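Local coordinates for protein alpha-toxin (Clostridium novyi, PDB 2VK9) that belongs to the TcdA/TcdB family of large clostridial toxins and is represented here by its catalytic fragment, built around a GT-A fold, at residues K98-W104 against D126-F132; L49-N53 against F75-Y80; M178-Y182 against Y426-I430. One frame throughout, in Å; residues are numbered along the deposited sequence.

Contact 1: residues K98-W104 against D126-F132; sequences KNLSFIW and DYNIRLF
Lay strands 99-103 and 128-132 side by side, parallel, with axes 4.4 Å apart at 19° and N99 to I103 paired in order with N128 to F132 (CA-CA 4.6-4.9 Å). K98 opens the pairing: its O accepts a hydrogen bond from N128 N at 2.9 Å, its CB sits 4.1 Å over the Y127 ring centroid (CH-pi), and its extended mttt chain carries NZ to a salt bridge with D126 OD2 at 3.2 Å, the stronger one being with D362. L100 N to N128 O and R130 N to L100 O are each 2.9 Å. Helix 111-123 connects the two strands, a beta-alpha-beta unit of the GT-A sheet, and packs on one face. L100 (tp) faces that helix, touching W120, and its CD2 meets I129 CG1 at 3.9 Å. F132 (chi1 m) takes the opposite face, against I274; its CE1 lies 3.5 Å from S101 OG. F132 N to F102 O is 2.7 Å and W104 N to F132 O 2.9 Å, closing the pairing.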
ATOM      1  N   LYS A  98       8.416  -1.862  19.597  1.00 22.56           N
ATOM      2  CA  LYS A  98       7.970  -0.497  19.841  1.00 21.79           C
ATOM      3  C   LYS A  98       8.727   0.509  18.989  1.00 21.35           C
ATOM      4  O   LYS A  98       9.453   1.378  19.471  1.00 21.09           O
ATOM      5  CB  LYS A  98       7.980  -0.177  21.326  1.00 21.88           C
ATOM      6  CG  LYS A  98       6.835  -0.898  21.995  1.00 22.55           C
ATOM      7  CD  LYS A  98       6.642  -0.507  23.403  1.00 23.91           C
ATOM      8  CE  LYS A  98       5.506  -1.293  23.981  1.00 25.69           C
ATOM      9  NZ  LYS A  98       5.086  -0.678  25.273  1.00 27.39           N
ATOM     10  N   ASN A  99       8.531   0.337  17.689  1.00 20.68           N
ATOM     11  CA  ASN A  99       8.995   1.249  16.687  1.00 20.16           C
ATOM     12  C   ASN A  99       7.793   1.795  15.971  1.00 19.82           C
ATOM     13  O   ASN A  99       6.899   1.042  15.603  1.00 19.99           O
ATOM     14  CB  ASN A  99       9.881   0.511  15.705  1.00 20.18           C
ATOM     15  CG  ASN A  99      11.141   0.004  16.347  1.00 20.56           C
ATOM     16  OD1 ASN A  99      11.787   0.717  17.124  1.00 21.61           O
ATOM     17  ND2 ASN A  99      11.506  -1.233  16.034  1.00 20.41           N
ATOM     18  N   LEU A 100       7.760   3.109  15.796  1.00 19.27           N
ATOM     19  CA  LEU A 100       6.741   3.731  14.974  1.00 18.66           C
ATOM     20  C   LEU A 100       7.443   4.478  13.862  1.00 18.32           C
ATOM     21  O   LEU A 100       8.287   5.328  14.125  1.00 18.17           O
ATOM     22  CB  LEU A 100       5.888   4.674  15.817  1.00 18.89           C
ATOM     23  CG  LEU A 100       4.831   5.545  15.137  1.00 18.69           C
ATOM     24  CD1 LEU A 100       3.792   4.693  14.443  1.00 18.31           C
ATOM     25  CD2 LEU A 100       4.179   6.448  16.161  1.00 18.43           C
ATOM     26  N   SER A 101       7.118   4.154  12.618  1.00 17.94           N
ATOM     27  CA  SER A 101       7.846   4.742  11.504  1.00 17.92           C
ATOM     28  C   SER A 101       6.947   5.501  10.566  1.00 17.96           C
ATOM     29  O   SER A 101       5.832   5.077  10.293  1.00 18.51           O
ATOM     30  CB  SER A 101       8.597   3.672  10.730  1.00 17.97           C
ATOM     31  OG  SER A 101       9.596   3.077  11.541  1.00 18.85           O
ATOM     32  N   PHE A 102       7.440   6.632  10.079  1.00 17.87           N
ATOM     33  CA  PHE A 102       6.762   7.405   9.049  1.00 17.53           C
ATOM     34  C   PHE A 102       7.760   7.620   7.934  1.00 17.82           C
ATOM     35  O   PHE A 102       8.965   7.552   8.156  1.00 18.09           O
ATOM     36  CB  PHE A 102       6.311   8.756   9.597  1.00 17.40           C
ATOM     37  CG  PHE A 102       5.371   8.660  10.755  1.00 16.95           C
ATOM     38  CD1 PHE A 102       5.852   8.599  12.049  1.00 17.10           C
ATOM     39  CD2 PHE A 102       3.999   8.640  10.554  1.00 17.71           C
ATOM     40  CE1 PHE A 102       4.978   8.512  13.128  1.00 17.56           C
ATOM     41  CE2 PHE A 102       3.120   8.553  11.623  1.00 17.19           C
ATOM     42  CZ  PHE A 102       3.611   8.489  12.914  1.00 17.16           C
ATOM     43  N   ILE A 103       7.261   7.864   6.732  1.00 18.24           N
ATOM     44  CA  ILE A 103       8.110   8.182   5.588  1.00 18.48           C
ATOM     45  C   ILE A 103       7.614   9.469   4.961  1.00 19.09           C
ATOM     46  O   ILE A 103       6.411   9.645   4.788  1.00 19.70           O
ATOM     47  CB  ILE A 103       8.005   7.104   4.499  1.00 18.52           C
ATOM     48  CG1 ILE A 103       8.513   5.758   5.013  1.00 17.41           C
ATOM     49  CG2 ILE A 103       8.717   7.552   3.209  1.00 17.47           C
ATOM     50  CD1 ILE A 103       8.200   4.644   4.079  1.00 17.11           C
ATOM     51  N   TRP A 104       8.529  10.370   4.632  1.00 19.49           N
ATOM     52  CA  TRP A 104       8.204  11.459   3.727  1.00 20.15           C
ATOM     53  C   TRP A 104       9.355  11.686   2.770  1.00 20.66           C
ATOM     54  O   TRP A 104      10.373  12.229   3.171  1.00 21.37           O
ATOM     55  CB  TRP A 104       7.845  12.766   4.459  1.00 19.91           C
ATOM     56  CG  TRP A 104       7.327  13.756   3.468  1.00 20.24           C
ATOM     57  CD1 TRP A 104       8.037  14.737   2.846  1.00 20.05           C
ATOM     58  CD2 TRP A 104       6.011  13.797   2.901  1.00 20.43           C
ATOM     59  NE1 TRP A 104       7.245  15.412   1.955  1.00 19.59           N
ATOM     60  CE2 TRP A 104       5.994  14.856   1.964  1.00 20.04           C
ATOM     61  CE3 TRP A 104       4.837  13.056   3.108  1.00 20.09           C
ATOM     62  CZ2 TRP A 104       4.845  15.196   1.228  1.00 19.60           C
ATOM     63  CZ3 TRP A 104       3.695  13.391   2.372  1.00 19.85           C
ATOM     64  CH2 TRP A 104       3.710  14.457   1.449  1.00 19.76           C
ATOM     65  N   ASP A 126       6.567   5.799  24.786  1.00 25.41           N
ATOM     66  CA  ASP A 126       7.178   4.482  24.957  1.00 25.11           C
ATOM     67  C   ASP A 126       7.608   3.841  23.626  1.00 24.63           C
ATOM     68  O   ASP A 126       8.007   2.678  23.597  1.00 24.99           O
ATOM     69  CB  ASP A 126       6.217   3.556  25.709  1.00 25.46           C
ATOM     70  CG  ASP A 126       4.851   3.424  25.022  1.00 26.78           C
ATOM     71  OD1 ASP A 126       4.460   4.336  24.257  1.00 27.88           O
ATOM     72  OD2 ASP A 126       4.159   2.402  25.258  1.00 28.01           O
ATOM     73  N   TYR A 127       7.524   4.603  22.536  1.00 23.73           N
ATOM     74  CA  TYR A 127       7.959   4.149  21.216  1.00 22.79           C
ATOM     75  C   TYR A 127       9.212   4.890  20.748  1.00 22.55           C
ATOM     76  O   TYR A 127       9.426   6.051  21.103  1.00 23.13           O
ATOM     77  CB  TYR A 127       6.832   4.350  20.200  1.00 22.48           C
ATOM     78  CG  TYR A 127       5.809   3.235  20.196  1.00 22.14           C
ATOM     79  CD1 TYR A 127       4.877   3.105  21.232  1.00 21.86           C
ATOM     80  CD2 TYR A 127       5.773   2.303  19.159  1.00 21.87           C
ATOM     81  CE1 TYR A 127       3.937   2.072  21.233  1.00 21.85           C
ATOM     82  CE2 TYR A 127       4.838   1.262  19.154  1.00 21.94           C
ATOM     83  CZ  TYR A 127       3.929   1.155  20.194  1.00 21.64           C
ATOM     84  OH  TYR A 127       3.015   0.136  20.191  1.00 21.53           O
ATOM     85  N   ASN A 128      10.058   4.212  19.978  1.00 21.87           N
ATOM     86  CA  ASN A 128      11.068   4.891  19.200  1.00 21.08           C
ATOM     87  C   ASN A 128      10.383   5.292  17.908  1.00 20.56           C
ATOM     88  O   ASN A 128       9.964   4.431  17.112  1.00 20.53           O
ATOM     89  CB  ASN A 128      12.278   4.000  18.923  1.00 21.61           C
ATOM     90  CG  ASN A 128      13.083   3.695  20.176  1.00 22.82           C
ATOM     91  OD1 ASN A 128      13.028   4.430  21.150  1.00 25.62           O
ATOM     92  ND2 ASN A 128      13.834   2.604  20.151  1.00 24.83           N
ATOM     93  N   ILE A 129      10.234   6.603  17.730  1.00 19.47           N
ATOM     94  CA  ILE A 129       9.524   7.154  16.598  1.00 18.35           C
ATOM     95  C   ILE A 129      10.524   7.704  15.601  1.00 18.41           C
ATOM     96  O   ILE A 129      11.418   8.469  15.963  1.00 19.39           O
ATOM     97  CB  ILE A 129       8.519   8.223  17.035  1.00 17.77           C
ATOM     98  CG1 ILE A 129       7.488   7.602  17.978  1.00 16.13           C
ATOM     99  CG2 ILE A 129       7.805   8.788  15.828  1.00 18.14           C
ATOM    100  CD1 ILE A 129       6.540   8.579  18.609  1.00 12.96           C
ATOM    101  N   ARG A 130      10.394   7.294  14.347  1.00 17.81           N
ATOM    102  CA  ARG A 130      11.302   7.762  13.317  1.00 17.08           C
ATOM    103  C   ARG A 130      10.526   8.222  12.113  1.00 16.87           C
ATOM    104  O   ARG A 130       9.447   7.719  11.819  1.00 16.37           O
ATOM    105  CB  ARG A 130      12.267   6.663  12.885  1.00 17.10           C
ATOM    106  CG  ARG A 130      13.360   6.284  13.865  1.00 16.96           C
ATOM    107  CD  ARG A 130      14.053   5.039  13.329  1.00 18.77           C
ATOM    108  NE  ARG A 130      14.882   4.340  14.304  1.00 20.77           N
ATOM    109  CZ  ARG A 130      14.438   3.453  15.195  1.00 20.86           C
ATOM    110  NH1 ARG A 130      13.151   3.135  15.269  1.00 21.53           N
ATOM    111  NH2 ARG A 130      15.292   2.878  16.024  1.00 21.49           N
ATOM    112  N   LEU A 131      11.099   9.196  11.421  1.00 17.17           N
ATOM    113  CA  LEU A 131      10.558   9.721  10.191  1.00 17.37           C
ATOM    114  C   LEU A 131      11.651   9.579   9.147  1.00 17.46           C
ATOM    115  O   LEU A 131      12.739  10.120   9.284  1.00 17.55           O
ATOM    116  CB  LEU A 131      10.144  11.175  10.394  1.00 17.73           C
ATOM    117  CG  LEU A 131       9.641  12.066   9.254  1.00 18.45           C
ATOM    118  CD1 LEU A 131       8.650  11.340   8.386  1.00 20.28           C
ATOM    119  CD2 LEU A 131       8.950  13.227   9.905  1.00 19.89           C
ATOM    120  N   PHE A 132      11.365   8.807   8.112  1.00 17.63           N
ATOM    121  CA  PHE A 132      12.382   8.451   7.158  1.00 17.67           C
ATOM    122  C   PHE A 132      12.251   9.318   5.942  1.00 18.31           C
ATOM    123  O   PHE A 132      11.150   9.580   5.485  1.00 18.69           O
ATOM    124  CB  PHE A 132      12.253   6.978   6.790  1.00 17.27           C
ATOM    125  CG  PHE A 132      12.698   6.053   7.881  1.00 16.27           C
ATOM    126  CD1 PHE A 132      11.782   5.531   8.784  1.00 15.18           C
ATOM    127  CD2 PHE A 132      14.039   5.719   8.019  1.00 14.96           C
ATOM    128  CE1 PHE A 132      12.200   4.676   9.807  1.00 15.34           C
ATOM    129  CE2 PHE A 132      14.463   4.867   9.040  1.00 14.92           C
ATOM    130  CZ  PHE A 132      13.546   4.346   9.931  1.00 15.11           C
TER
HETATM  131  O   HOH W   1      10.949   3.838  14.061  1.00 22.32           O

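Contact 2: residues L49-N53 against F75-Y80; sequences LSKLN and FRDSLY
Both segments are helical and run nearly antiparallel, their short axes 10.1 Å apart at closest and 159° between directions. L49 CA lies 6.4 Å from L79 CA, and one turn on, N53 CA lies 6.5 Å from R76 CA. Within 49-53, N53 N donates to L49 O at 3.1 Å; within 75-80, S78 N to F75 O (3.0 Å) and L79 N to R76 O (2.9 Å) span only three residues, and S78 OG also reaches F75 O at a very short 2.5 Å.

Apolar packing centres on L79, an mt leucine whose CA-to-CB bond points at the other helix. Its CD2 meets L49 CD2 at 4.1 Å and L52 CB at 4.0 Å, while its CD1 lies 4.0 Å from N53 CB. F75 (chi1 t) offers its ring edge, CZ sitting 4.0 Å from L52 CD2. Helices 42-62 and 69-90 thus form an antiparallel hairpin of the N-terminal helical domain, and helix 21-35 packs along it, A29 against L52 and L30 against F75.

The polar part is a single hydrogen bond: R76 NE donates to N53 OD1 at 2.9 Å, with N53 in chi1 t and R76 running t, t before turning at chi3 -93°. Beyond that bond, the R76 guanidinium forms salt bridges with E73 on its own helix and D57 on helix 42-62.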
ATOM      1  N   LEU A  49       0.289 -27.907   8.554  1.00 38.47           N
ATOM      2  CA  LEU A  49      -0.995 -27.583   7.940  1.00 37.85           C
ATOM      3  C   LEU A  49      -0.806 -27.308   6.451  1.00 37.67           C
ATOM      4  O   LEU A  49      -1.698 -27.567   5.644  1.00 37.76           O
ATOM      5  CB  LEU A  49      -1.633 -26.373   8.623  1.00 37.61           C
ATOM      6  CG  LEU A  49      -2.090 -26.545  10.069  1.00 37.20           C
ATOM      7  CD1 LEU A  49      -2.289 -25.196  10.720  1.00 35.55           C
ATOM      8  CD2 LEU A  49      -3.367 -27.364  10.127  1.00 36.82           C
ATOM      9  N   SER A  50       0.366 -26.793   6.097  1.00 37.33           N
ATOM     10  CA  SER A  50       0.700 -26.503   4.712  1.00 37.12           C
ATOM     11  C   SER A  50       0.930 -27.795   3.920  1.00 37.02           C
ATOM     12  O   SER A  50       0.643 -27.842   2.719  1.00 37.13           O
ATOM     13  CB  SER A  50       1.935 -25.601   4.642  1.00 37.05           C
ATOM     14  OG  SER A  50       2.149 -25.113   3.328  1.00 37.13           O
ATOM     15  N   LYS A  51       1.452 -28.829   4.588  1.00 36.52           N
ATOM     16  CA  LYS A  51       1.632 -30.145   3.969  1.00 36.16           C
ATOM     17  C   LYS A  51       0.290 -30.806   3.705  1.00 35.50           C
ATOM     18  O   LYS A  51       0.067 -31.365   2.632  1.00 35.48           O
ATOM     19  CB  LYS A  51       2.500 -31.068   4.835  1.00 36.58           C
ATOM     20  CG  LYS A  51       3.976 -31.168   4.397  1.00 37.58           C
ATOM     21  CD  LYS A  51       4.861 -30.060   5.030  1.00 38.94           C
ATOM     22  CE  LYS A  51       6.293 -30.032   4.466  1.00 38.33           C
ATOM     23  NZ  LYS A  51       7.131 -31.166   4.959  1.00 38.86           N
ATOM     24  N   LEU A  52      -0.599 -30.732   4.686  1.00 34.71           N
ATOM     25  CA  LEU A  52      -1.930 -31.298   4.567  1.00 34.07           C
ATOM     26  C   LEU A  52      -2.685 -30.682   3.411  1.00 34.02           C
ATOM     27  O   LEU A  52      -3.400 -31.379   2.692  1.00 34.34           O
ATOM     28  CB  LEU A  52      -2.712 -31.104   5.865  1.00 34.00           C
ATOM     29  CG  LEU A  52      -2.393 -32.114   6.970  1.00 33.52           C
ATOM     30  CD1 LEU A  52      -2.670 -31.510   8.318  1.00 33.48           C
ATOM     31  CD2 LEU A  52      -3.179 -33.402   6.788  1.00 32.56           C
ATOM     32  N   ASN A  53      -2.522 -29.380   3.220  1.00 33.66           N
ATOM     33  CA  ASN A  53      -3.201 -28.690   2.136  1.00 33.49           C
ATOM     34  C   ASN A  53      -2.670 -29.104   0.773  1.00 33.70           C
ATOM     35  O   ASN A  53      -3.416 -29.194  -0.203  1.00 33.61           O
ATOM     36  CB  ASN A  53      -3.088 -27.183   2.313  1.00 33.30           C
ATOM     37  CG  ASN A  53      -3.820 -26.422   1.243  1.00 32.90           C
ATOM     38  OD1 ASN A  53      -5.044 -26.344   1.240  1.00 33.95           O
ATOM     39  ND2 ASN A  53      -3.071 -25.853   0.318  1.00 33.30           N
ATOM     40  N   PHE A  75     -12.834 -30.890   4.416  1.00 35.85           N
ATOM     41  CA  PHE A  75     -11.725 -31.154   5.308  1.00 36.04           C
ATOM     42  C   PHE A  75     -10.710 -30.025   5.230  1.00 36.57           C
ATOM     43  O   PHE A  75     -10.210 -29.567   6.258  1.00 37.02           O
ATOM     44  CB  PHE A  75     -11.055 -32.485   4.969  1.00 35.70           C
ATOM     45  CG  PHE A  75      -9.688 -32.648   5.576  1.00 35.34           C
ATOM     46  CD1 PHE A  75      -9.533 -32.823   6.950  1.00 34.63           C
ATOM     47  CD2 PHE A  75      -8.550 -32.628   4.771  1.00 35.04           C
ATOM     48  CE1 PHE A  75      -8.271 -32.967   7.511  1.00 34.04           C
ATOM     49  CE2 PHE A  75      -7.273 -32.783   5.328  1.00 34.40           C
ATOM     50  CZ  PHE A  75      -7.136 -32.948   6.697  1.00 34.25           C
ATOM     51  N   ARG A  76     -10.411 -29.579   4.012  1.00 36.88           N
ATOM     52  CA  ARG A  76      -9.452 -28.499   3.799  1.00 37.02           C
ATOM     53  C   ARG A  76      -9.905 -27.226   4.513  1.00 37.35           C
ATOM     54  O   ARG A  76      -9.097 -26.545   5.139  1.00 37.60           O
ATOM     55  CB  ARG A  76      -9.223 -28.248   2.307  1.00 36.80           C
ATOM     56  CG  ARG A  76      -8.394 -27.016   2.016  1.00 36.83           C
ATOM     57  CD  ARG A  76      -8.456 -26.655   0.559  1.00 36.48           C
ATOM     58  NE  ARG A  76      -7.361 -27.265  -0.180  1.00 36.46           N
ATOM     59  CZ  ARG A  76      -7.456 -27.691  -1.433  1.00 37.15           C
ATOM     60  NH1 ARG A  76      -8.604 -27.597  -2.093  1.00 37.02           N
ATOM     61  NH2 ARG A  76      -6.403 -28.230  -2.020  1.00 37.28           N
ATOM     62  N   ASP A  77     -11.199 -26.928   4.444  1.00 37.51           N
ATOM     63  CA  ASP A  77     -11.754 -25.773   5.140  1.00 37.75           C
ATOM     64  C   ASP A  77     -11.424 -25.754   6.624  1.00 37.45           C
ATOM     65  O   ASP A  77     -11.323 -24.685   7.215  1.00 37.53           O
ATOM     66  CB  ASP A  77     -13.268 -25.702   4.953  1.00 38.12           C
ATOM     67  CG  ASP A  77     -13.669 -25.235   3.559  1.00 39.79           C
ATOM     68  OD1 ASP A  77     -12.784 -24.853   2.753  1.00 40.63           O
ATOM     69  OD2 ASP A  77     -14.888 -25.252   3.270  1.00 41.80           O
ATOM     70  N   SER A  78     -11.258 -26.929   7.223  1.00 37.27           N
ATOM     71  CA  SER A  78     -10.979 -27.004   8.658  1.00 37.37           C
ATOM     72  C   SER A  78      -9.518 -26.702   8.967  1.00 37.32           C
ATOM     73  O   SER A  78      -9.179 -26.364  10.101  1.00 37.37           O
ATOM     74  CB  SER A  78     -11.405 -28.355   9.255  1.00 37.41           C
ATOM     75  OG  SER A  78     -10.677 -29.440   8.701  1.00 37.56           O
ATOM     76  N   LEU A  79      -8.661 -26.830   7.956  1.00 37.15           N
ATOM     77  CA  LEU A  79      -7.282 -26.371   8.052  1.00 36.98           C
ATOM     78  C   LEU A  79      -7.238 -24.850   8.248  1.00 37.20           C
ATOM     79  O   LEU A  79      -6.387 -24.336   8.968  1.00 37.06           O
ATOM     80  CB  LEU A  79      -6.499 -26.761   6.801  1.00 36.64           C
ATOM     81  CG  LEU A  79      -6.501 -28.217   6.348  1.00 36.22           C
ATOM     82  CD1 LEU A  79      -5.774 -28.337   5.013  1.00 35.81           C
ATOM     83  CD2 LEU A  79      -5.876 -29.138   7.385  1.00 35.50           C
ATOM     84  N   TYR A  80      -8.167 -24.148   7.601  1.00 37.51           N
ATOM     85  CA  TYR A  80      -8.298 -22.706   7.726  1.00 37.99           C
ATOM     86  C   TYR A  80      -8.764 -22.337   9.126  1.00 38.96           C
ATOM     87  O   TYR A  80      -8.260 -21.393   9.734  1.00 39.23           O
ATOM     88  CB  TYR A  80      -9.304 -22.164   6.709  1.00 37.47           C
ATOM     89  CG  TYR A  80      -8.985 -22.443   5.254  1.00 36.95           C
ATOM     90  CD1 TYR A  80      -7.668 -22.552   4.811  1.00 36.60           C
ATOM     91  CD2 TYR A  80     -10.007 -22.558   4.309  1.00 35.77           C
ATOM     92  CE1 TYR A  80      -7.379 -22.794   3.484  1.00 35.87           C
ATOM     93  CE2 TYR A  80      -9.723 -22.790   2.979  1.00 35.18           C
ATOM     94  CZ  TYR A  80      -8.408 -22.908   2.575  1.00 35.80           C
ATOM     95  OH  TYR A  80      -8.104 -23.142   1.260  1.00 36.50           O
TER

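Contact 3: residues M178-Y182 against Y426-I430; sequences MKLIY and YDSYI
An aromatic cluster of Y182, Y426 and Y429 joins helix 173-195 to the first turn of helix 426-440, within the catalytic domain. The short helix axes cross almost at a right angle, 88°, 10.0 Å apart, and the backbones come nearest where K179 CA and Y426 CA are 5.2 Å apart. All three tyrosines take chi1 t. The Y182 ring meets both of the others: its centroid is 5.4 Å from that of Y426 and 5.1 Å from that of Y429, with planes oblique at 44° and 42°, and Y426 CA makes a CH-pi contact over the Y182 ring, 4.0 Å from its centroid. Y182 OH hydrogen-bonds to C423 O, just ahead of the second helix. M178, chi angles t, p, p, makes a Met-aromatic contact, SD lying 4.9 Å from the Y426 ring centroid. At the exposed edge, K179 and D427 attract only loosely, NZ to OD2 being 4.3 Å. The tightest approach is M178 CG to Y426 CE2, 3.4 Å.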
ATOM      1  N   MET A 178       1.578  12.255 -23.470  1.00 54.40           N
ATOM      2  CA  MET A 178       2.241  11.039 -23.009  1.00 53.51           C
ATOM      3  C   MET A 178       3.376  10.605 -23.928  1.00 52.76           C
ATOM      4  O   MET A 178       4.405  10.112 -23.457  1.00 52.69           O
ATOM      5  CB  MET A 178       1.235   9.898 -22.843  1.00 53.62           C
ATOM      6  CG  MET A 178       1.834   8.584 -22.314  1.00 54.28           C
ATOM      7  SD  MET A 178       2.438   8.632 -20.605  1.00 55.44           S
ATOM      8  CE  MET A 178       1.005   9.356 -19.809  1.00 55.68           C
ATOM      9  N   LYS A 179       3.184  10.784 -25.233  1.00 51.86           N
ATOM     10  CA  LYS A 179       4.213  10.437 -26.216  1.00 51.15           C
ATOM     11  C   LYS A 179       5.489  11.204 -25.902  1.00 49.94           C
ATOM     12  O   LYS A 179       6.591  10.683 -26.061  1.00 49.77           O
ATOM     13  CB  LYS A 179       3.756  10.766 -27.645  1.00 51.31           C
ATOM     14  CG  LYS A 179       2.597   9.924 -28.180  1.00 51.70           C
ATOM     15  CD  LYS A 179       2.374  10.201 -29.674  1.00 52.11           C
ATOM     16  CE  LYS A 179       0.981   9.764 -30.166  1.00 53.90           C
ATOM     17  NZ  LYS A 179       0.621  10.421 -31.468  1.00 54.02           N
ATOM     18  N   LEU A 180       5.317  12.440 -25.444  1.00 48.69           N
ATOM     19  CA  LEU A 180       6.427  13.324 -25.128  1.00 47.64           C
ATOM     20  C   LEU A 180       6.991  13.052 -23.726  1.00 47.06           C
ATOM     21  O   LEU A 180       8.218  13.031 -23.539  1.00 46.83           O
ATOM     22  CB  LEU A 180       5.984  14.782 -25.267  1.00 47.58           C
ATOM     23  CG  LEU A 180       7.064  15.866 -25.269  1.00 47.50           C
ATOM     24  CD1 LEU A 180       7.948  15.753 -26.503  1.00 47.84           C
ATOM     25  CD2 LEU A 180       6.438  17.251 -25.170  1.00 47.41           C
ATOM     26  N   ILE A 181       6.099  12.852 -22.752  1.00 46.15           N
ATOM     27  CA  ILE A 181       6.488  12.427 -21.400  1.00 45.25           C
ATOM     28  C   ILE A 181       7.324  11.148 -21.450  1.00 44.95           C
ATOM     29  O   ILE A 181       8.318  11.033 -20.740  1.00 44.83           O
ATOM     30  CB  ILE A 181       5.270  12.250 -20.465  1.00 45.16           C
ATOM     31  CG1 ILE A 181       4.694  13.619 -20.095  1.00 44.87           C
ATOM     32  CG2 ILE A 181       5.659  11.493 -19.199  1.00 44.88           C
ATOM     33  CD1 ILE A 181       3.378  13.571 -19.337  1.00 45.03           C
ATOM     34  N   TYR A 182       6.932  10.204 -22.301  1.00 44.57           N
ATOM     35  CA  TYR A 182       7.729   9.003 -22.527  1.00 44.45           C
ATOM     36  C   TYR A 182       9.158   9.364 -22.910  1.00 45.13           C
ATOM     37  O   TYR A 182      10.096   8.834 -22.333  1.00 45.59           O
ATOM     38  CB  TYR A 182       7.093   8.106 -23.600  1.00 43.65           C
ATOM     39  CG  TYR A 182       7.895   6.868 -23.948  1.00 42.09           C
ATOM     40  CD1 TYR A 182       7.802   5.716 -23.175  1.00 41.39           C
ATOM     41  CD2 TYR A 182       8.743   6.847 -25.052  1.00 40.82           C
ATOM     42  CE1 TYR A 182       8.533   4.571 -23.493  1.00 40.87           C
ATOM     43  CE2 TYR A 182       9.484   5.706 -25.375  1.00 40.47           C
ATOM     44  CZ  TYR A 182       9.369   4.574 -24.591  1.00 40.92           C
ATOM     45  OH  TYR A 182      10.089   3.442 -24.897  1.00 41.41           O
ATOM     46  N   TYR A 426       6.829   6.162 -28.008  1.00 60.39           N
ATOM     47  CA  TYR A 426       5.807   5.546 -27.155  1.00 60.30           C
ATOM     48  C   TYR A 426       4.868   4.605 -27.904  1.00 60.55           C
ATOM     49  O   TYR A 426       4.463   3.576 -27.361  1.00 60.63           O
ATOM     50  CB  TYR A 426       4.997   6.619 -26.429  1.00 60.12           C
ATOM     51  CG  TYR A 426       4.065   6.085 -25.363  1.00 59.54           C
ATOM     52  CD1 TYR A 426       4.541   5.277 -24.328  1.00 59.15           C
ATOM     53  CD2 TYR A 426       2.710   6.408 -25.375  1.00 59.21           C
ATOM     54  CE1 TYR A 426       3.686   4.798 -23.336  1.00 58.62           C
ATOM     55  CE2 TYR A 426       1.846   5.931 -24.391  1.00 58.63           C
ATOM     56  CZ  TYR A 426       2.342   5.132 -23.375  1.00 58.55           C
ATOM     57  OH  TYR A 426       1.491   4.665 -22.406  1.00 58.24           O
ATOM     58  N   ASP A 427       4.513   4.977 -29.136  1.00 60.69           N
ATOM     59  CA  ASP A 427       3.701   4.141 -30.012  1.00 60.76           C
ATOM     60  C   ASP A 427       4.369   2.788 -30.150  1.00 60.47           C
ATOM     61  O   ASP A 427       3.749   1.748 -29.929  1.00 60.52           O
ATOM     62  CB  ASP A 427       3.580   4.776 -31.405  1.00 61.24           C
ATOM     63  CG  ASP A 427       2.573   5.924 -31.462  1.00 62.58           C
ATOM     64  OD1 ASP A 427       1.638   5.978 -30.625  1.00 64.20           O
ATOM     65  OD2 ASP A 427       2.713   6.771 -32.375  1.00 63.79           O
ATOM     66  N   SER A 428       5.646   2.822 -30.514  1.00 60.21           N
ATOM     67  CA  SER A 428       6.451   1.626 -30.699  1.00 60.05           C
ATOM     68  C   SER A 428       6.586   0.862 -29.381  1.00 59.87           C
ATOM     69  O   SER A 428       6.649  -0.375 -29.374  1.00 59.75           O
ATOM     70  CB  SER A 428       7.827   2.011 -31.263  1.00 60.12           C
ATOM     71  OG  SER A 428       8.714   0.905 -31.325  1.00 60.40           O
ATOM     72  N   TYR A 429       6.613   1.611 -28.275  1.00 59.63           N
ATOM     73  CA  TYR A 429       6.694   1.036 -26.933  1.00 59.23           C
ATOM     74  C   TYR A 429       5.475   0.172 -26.611  1.00 59.12           C
ATOM     75  O   TYR A 429       5.633  -1.000 -26.288  1.00 59.03           O
ATOM     76  CB  TYR A 429       6.912   2.123 -25.862  1.00 59.14           C
ATOM     77  CG  TYR A 429       6.780   1.612 -24.436  1.00 58.76           C
ATOM     78  CD1 TYR A 429       7.833   0.936 -23.809  1.00 58.28           C
ATOM     79  CD2 TYR A 429       5.595   1.789 -23.721  1.00 58.21           C
ATOM     80  CE1 TYR A 429       7.710   0.454 -22.507  1.00 57.45           C
ATOM     81  CE2 TYR A 429       5.460   1.307 -22.423  1.00 57.91           C
ATOM     82  CZ  TYR A 429       6.519   0.643 -21.821  1.00 57.43           C
ATOM     83  OH  TYR A 429       6.379   0.175 -20.531  1.00 56.83           O
ATOM     84  N   ILE A 430       4.273   0.744 -26.724  1.00 59.09           N
ATOM     85  CA  ILE A 430       3.033   0.042 -26.353  1.00 59.25           C
ATOM     86  C   ILE A 430       2.604  -1.038 -27.344  1.00 59.51           C
ATOM     87  O   ILE A 430       1.718  -1.832 -27.042  1.00 59.52           O
ATOM     88  CB  ILE A 430       1.841   1.007 -26.106  1.00 59.11           C
ATOM     89  CG1 ILE A 430       1.400   1.678 -27.415  1.00 59.08           C
ATOM     90  CG2 ILE A 430       2.180   2.015 -25.006  1.00 58.85           C
ATOM     91  CD1 ILE A 430       0.103   2.498 -27.307  1.00 59.40           C
TER

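How the contacts relate
The three contacts share no helix or strand and nowhere touch. Contact 1 lies nearest the middle of the chain, its centre about 18 Å from the chain centre, against about 29 Å for contact 2 and 27 Å for contact 3. Helix 69-90 of contact 2 is followed in the chain by strand 99-103 of contact 1, yet the two contact centres are about 38 Å apart. Contact 1 is written mainly in backbone hydrogen bonds; the helix pairs rely on side chains, mostly leucine with one phenylalanine edge and one polar link in contact 2, aromatic without any cross-segment hydrogen bond in contact 3. Although farthest out, contact 2 is the most thoroughly buried, whereas contacts 1 and 3 each have charged residues at an exposed margin.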